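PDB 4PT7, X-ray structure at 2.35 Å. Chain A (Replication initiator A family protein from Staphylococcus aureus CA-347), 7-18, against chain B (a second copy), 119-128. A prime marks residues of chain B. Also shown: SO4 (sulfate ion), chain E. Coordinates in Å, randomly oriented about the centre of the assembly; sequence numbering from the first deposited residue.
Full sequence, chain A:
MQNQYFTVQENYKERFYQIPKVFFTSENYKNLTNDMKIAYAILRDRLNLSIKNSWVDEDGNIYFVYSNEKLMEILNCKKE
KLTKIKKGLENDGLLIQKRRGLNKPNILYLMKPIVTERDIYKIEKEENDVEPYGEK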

# COMPACT_ATOMS: atom_id res chain seq x y z
N THR A 7 -10.39 25.85 -27.18
CA THR A 7 -11.68 25.19 -27.02
C THR A 7 -12.13 25.17 -25.56
O THR A 7 -11.30 25.14 -24.64
CB THR A 7 -11.66 23.74 -27.57
OG1 THR A 7 -10.86 22.91 -26.73
CG2 THR A 7 -11.09 23.71 -29.00
N VAL A 8 -13.44 25.19 -25.35
CA VAL A 8 -14.00 25.18 -24.01
C VAL A 8 -13.75 23.81 -23.34
O VAL A 8 -13.51 23.73 -22.14
CB VAL A 8 -15.52 25.51 -24.04
CG1 VAL A 8 -16.27 24.41 -24.78
CG2 VAL A 8 -16.06 25.70 -22.64
N GLN A 9 -13.76 22.74 -24.13
CA GLN A 9 -13.52 21.42 -23.57
C GLN A 9 -12.10 21.32 -23.02
O GLN A 9 -11.87 20.71 -21.97
CB GLN A 9 -13.79 20.32 -24.63
CG GLN A 9 -13.28 20.61 -26.04
CD GLN A 9 -14.28 21.41 -26.90
OE1 GLN A 9 -13.96 21.65 -28.09
NE2 GLN A 9 -15.36 21.78 -26.40
N GLU A 10 -11.13 21.92 -23.71
CA GLU A 10 -9.76 21.88 -23.24
C GLU A 10 -9.65 22.73 -21.97
O GLU A 10 -8.93 22.39 -21.04
CB GLU A 10 -8.82 22.41 -24.32
CG GLU A 10 -7.35 22.08 -24.07
CD GLU A 10 -7.07 20.57 -24.04
OE1 GLU A 10 -7.53 19.85 -24.96
OE2 GLU A 10 -6.39 20.11 -23.09
N ASN A 11 -10.39 23.83 -21.94
CA ASN A 11 -10.38 24.72 -20.79
C ASN A 11 -10.88 24.01 -19.53
O ASN A 11 -10.27 24.10 -18.47
CB ASN A 11 -11.25 25.94 -21.09
CG ASN A 11 -11.12 27.02 -20.03
OD1 ASN A 11 -11.70 26.92 -18.95
ND2 ASN A 11 -10.32 28.05 -20.33
N TYR A 12 -11.99 23.29 -19.64
CA TYR A 12 -12.51 22.60 -18.46
C TYR A 12 -11.72 21.33 -18.18
O TYR A 12 -11.62 20.89 -17.04
CB TYR A 12 -14.01 22.31 -18.62
CG TYR A 12 -14.86 23.53 -18.31
CD1 TYR A 12 -15.07 24.52 -19.27
CD2 TYR A 12 -15.43 23.70 -17.05
CE1 TYR A 12 -15.83 25.66 -18.98
CE2 TYR A 12 -16.20 24.85 -16.75
CZ TYR A 12 -16.39 25.81 -17.73
OH TYR A 12 -17.14 26.93 -17.45
N LYS A 13 -11.11 20.79 -19.22
CA LYS A 13 -10.30 19.60 -19.09
C LYS A 13 -9.05 19.94 -18.26
O LYS A 13 -8.50 19.09 -17.55
CB LYS A 13 -9.91 19.15 -20.50
CG LYS A 13 -9.44 17.74 -20.60
CD LYS A 13 -9.12 17.42 -22.05
CE LYS A 13 -10.36 17.44 -22.92
NZ LYS A 13 -10.01 16.91 -24.26
N GLU A 14 -8.61 21.20 -18.34
CA GLU A 14 -7.44 21.68 -17.62
C GLU A 14 -7.74 22.37 -16.28
O GLU A 14 -7.03 23.29 -15.87
CB GLU A 14 -6.61 22.61 -18.51
CG GLU A 14 -5.85 21.89 -19.65
CD GLU A 14 -4.76 20.95 -19.14
OE1 GLU A 14 -3.83 21.42 -18.44
OE2 GLU A 14 -4.83 19.73 -19.44
N ARG A 15 -8.78 21.92 -15.61
CA ARG A 15 -9.16 22.44 -14.29
C ARG A 15 -8.87 21.32 -13.29
O ARG A 15 -9.32 20.18 -13.48
CB ARG A 15 -10.64 22.79 -14.25
CG ARG A 15 -10.97 24.17 -14.81
CD ARG A 15 -12.40 24.52 -14.46
NE ARG A 15 -12.78 25.88 -14.80
CZ ARG A 15 -12.89 26.34 -16.05
NH1 ARG A 15 -12.64 25.53 -17.07
NH2 ARG A 15 -13.29 27.58 -16.26
N PHE A 16 -8.13 21.62 -12.23
CA PHE A 16 -7.80 20.57 -11.28
C PHE A 16 -7.84 20.99 -9.82
O PHE A 16 -7.99 22.17 -9.47
CB PHE A 16 -6.40 19.98 -11.55
CG PHE A 16 -5.89 20.16 -12.96
CD1 PHE A 16 -5.48 21.41 -13.41
CD2 PHE A 16 -5.75 19.06 -13.81
CE1 PHE A 16 -4.93 21.57 -14.70
CE2 PHE A 16 -5.20 19.21 -15.10
CZ PHE A 16 -4.80 20.47 -15.54
N TYR A 17 -7.73 19.98 -8.96
CA TYR A 17 -7.63 20.16 -7.52
C TYR A 17 -6.15 19.92 -7.30
O TYR A 17 -5.55 19.03 -7.92
CB TYR A 17 -8.47 19.14 -6.78
CG TYR A 17 -9.94 19.44 -6.87
CD1 TYR A 17 -10.83 18.52 -7.42
CD2 TYR A 17 -10.45 20.67 -6.44
CE1 TYR A 17 -12.19 18.80 -7.53
CE2 TYR A 17 -11.81 20.98 -6.55
CZ TYR A 17 -12.67 20.03 -7.10
OH TYR A 17 -14.01 20.31 -7.20
N GLN A 18 -5.55 20.74 -6.45
CA GLN A 18 -4.13 20.66 -6.20
C GLN A 18 -3.77 20.12 -4.83
O GLN A 18 -4.17 20.68 -3.82
CB GLN A 18 -3.50 22.05 -6.34
CG GLN A 18 -3.81 22.75 -7.64
CD GLN A 18 -3.24 24.17 -7.69
OE1 GLN A 18 -3.60 25.03 -6.88
NE2 GLN A 18 -2.33 24.41 -8.63
N ASP B 119 -20.40 17.70 -17.72
CA ASP B 119 -19.21 17.99 -16.91
C ASP B 119 -19.01 19.49 -16.83
O ASP B 119 -18.78 20.03 -15.74
CB ASP B 119 -17.96 17.34 -17.51
CG ASP B 119 -18.03 15.83 -17.53
OD1 ASP B 119 -18.44 15.25 -16.50
OD2 ASP B 119 -17.68 15.22 -18.56
N ILE B 120 -19.10 20.16 -17.98
CA ILE B 120 -18.95 21.61 -18.06
C ILE B 120 -19.96 22.24 -17.11
O ILE B 120 -19.61 23.04 -16.24
CB ILE B 120 -19.25 22.14 -19.49
CG1 ILE B 120 -18.35 21.44 -20.52
CG2 ILE B 120 -19.02 23.66 -19.55
CD1 ILE B 120 -16.89 21.71 -20.34
N TYR B 121 -21.23 21.88 -17.30
CA TYR B 121 -22.31 22.40 -16.48
C TYR B 121 -22.02 22.21 -14.99
O TYR B 121 -22.07 23.17 -14.21
CB TYR B 121 -23.62 21.70 -16.84
CG TYR B 121 -24.81 22.10 -15.98
CD1 TYR B 121 -25.48 23.31 -16.19
CD2 TYR B 121 -25.25 21.27 -14.95
CE1 TYR B 121 -26.56 23.68 -15.38
CE2 TYR B 121 -26.33 21.63 -14.14
CZ TYR B 121 -26.98 22.83 -14.36
OH TYR B 121 -28.04 23.18 -13.55
N LYS B 122 -21.72 20.98 -14.60
CA LYS B 122 -21.45 20.70 -13.19
C LYS B 122 -20.27 21.47 -12.63
O LYS B 122 -20.34 22.02 -11.53
CB LYS B 122 -21.24 19.20 -12.97
CG LYS B 122 -22.51 18.36 -13.08
CD LYS B 122 -22.26 16.93 -12.58
CE LYS B 122 -23.52 16.07 -12.60
NZ LYS B 122 -23.27 14.68 -12.11
N ILE B 123 -19.17 21.51 -13.38
CA ILE B 123 -17.98 22.20 -12.90
C ILE B 123 -18.20 23.70 -12.76
O ILE B 123 -17.78 24.31 -11.78
CB ILE B 123 -16.77 21.95 -13.83
CG1 ILE B 123 -16.37 20.48 -13.79
CG2 ILE B 123 -15.61 22.84 -13.42
CD1 ILE B 123 -15.37 20.09 -14.86
N GLU B 124 -18.88 24.29 -13.74
CA GLU B 124 -19.16 25.72 -13.72
C GLU B 124 -20.02 26.08 -12.51
O GLU B 124 -19.75 27.07 -11.82
CB GLU B 124 -19.88 26.13 -15.02
CG GLU B 124 -20.07 27.63 -15.18
CD GLU B 124 -18.80 28.35 -15.61
OE1 GLU B 124 -17.71 28.08 -15.04
OE2 GLU B 124 -18.88 29.20 -16.53
N LYS B 125 -21.04 25.27 -12.24
CA LYS B 125 -21.91 25.53 -11.10
C LYS B 125 -21.18 25.42 -9.76
O LYS B 125 -21.44 26.20 -8.85
CB LYS B 125 -23.10 24.57 -11.12
CG LYS B 125 -24.10 24.87 -10.00
CD LYS B 125 -25.42 24.15 -10.19
CE LYS B 125 -25.30 22.66 -9.94
NZ LYS B 125 -26.64 22.00 -10.05
N GLU B 126 -20.27 24.46 -9.64
CA GLU B 126 -19.54 24.30 -8.39
C GLU B 126 -18.61 25.46 -8.08
O GLU B 126 -18.53 25.91 -6.94
CB GLU B 126 -18.73 23.00 -8.38
CG GLU B 126 -19.55 21.73 -8.30
CD GLU B 126 -18.68 20.51 -8.00
OE1 GLU B 126 -18.01 20.51 -6.93
OE2 GLU B 126 -18.65 19.57 -8.82
N GLU B 127 -17.90 25.96 -9.08
CA GLU B 127 -16.99 27.05 -8.80
C GLU B 127 -17.66 28.42 -8.79
O GLU B 127 -17.02 29.44 -8.60
CB GLU B 127 -15.77 26.99 -9.74
CG GLU B 127 -16.08 26.70 -11.17
CD GLU B 127 -14.85 26.46 -12.04
OE1 GLU B 127 -14.92 26.82 -13.25
OE2 GLU B 127 -13.83 25.91 -11.55
N ASN B 128 -18.98 28.43 -8.98
CA ASN B 128 -19.75 29.67 -8.93
C ASN B 128 -20.78 29.57 -7.82
O ASN B 128 -21.73 30.36 -7.76
CB ASN B 128 -20.43 29.94 -10.27
CG ASN B 128 -19.47 30.50 -11.29
OD1 ASN B 128 -18.65 29.77 -11.85
ND2 ASN B 128 -19.55 31.80 -11.52
S SO4 E . -7.10 29.36 -20.56
O1 SO4 E . -7.97 30.19 -19.70
O2 SO4 E . -7.89 28.79 -21.66
O3 SO4 E . -6.51 28.27 -19.76
O4 SO4 E . -6.03 30.21 -21.12

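Two copies of the replication initiator meet here through a short helix of chain A, residues 8-13, and a longer helix of chain B, residues 119-126 here, which begins earlier in the chain. The helix axes cross at 52° and come no closer than 10.6 Å. Contact therefore depends on side chains that reach across the gap. The backbones are nearest at Tyr12 and Ile120′, whose CA atoms lie 6.5 Å apart. Together the stretches bury 379 Å², and Tyr12 contributes the largest share.

The chain A helix is well anchored at its start. Thr7 occupies the N-cap position, and its OG1 accepts a hydrogen bond from Glu10 N at 3.2 Å. This satisfies an amide that has no helical partner of its own. Backbone bonds such as Tyr12 N to Val8 O, 3.0 Å, hold the turn that presents Tyr12. After Lys13 the chain leaves the helix, and Arg15 follows in an extended conformation with its CA-to-CB bond toward chain B.

The apolar contacts centre on the Tyr12 ring. Ile120′ covers one face: its CG2 sits 3.9 Å from the ring centroid, only 13° off the ring normal, which is a CH-pi contact. The same side chain brings CD1 to 3.4 Å from Tyr12 CG. The CA-to-CB bond of Ile120′ points sideways, but the end of the side chain comes nearer. Ile123′, one helical turn further on, lies at the ring edge, with its CG2 3.7 Å from Tyr12 CD2. That methyl also packs against the aliphatic part of Arg15, 3.8 Å from Arg15 CD. Ile123′ thus touches the side chains of both Tyr12 and Arg15.

The charged pairing is between Arg15 and Glu127′. Arg15 NE and Glu127′ OE1 form a salt bridge at 2.8 Å. The hydrogen bond within it is weak, because the N-H...acceptor angle is only 123°. Opposite charges still favour the approach. The guanidinium is also held from its own chain: Arg15 NH1 donates to Asn11 OD1 at 2.5 Å. The other carboxylate oxygen of Glu127′, OE2, is hydrogen-bonded elsewhere in the structure.

A further polar approach lies at the far end of the tyrosine. Tyr12 OH is 2.7 Å from Glu124′ OE1, near the plane of the ring.

Asn11 also meets a sulfate ion, probably from the crystallisation liquor. Its ND2 donates a weak hydrogen bond to sulfate O2 at 2.9 Å.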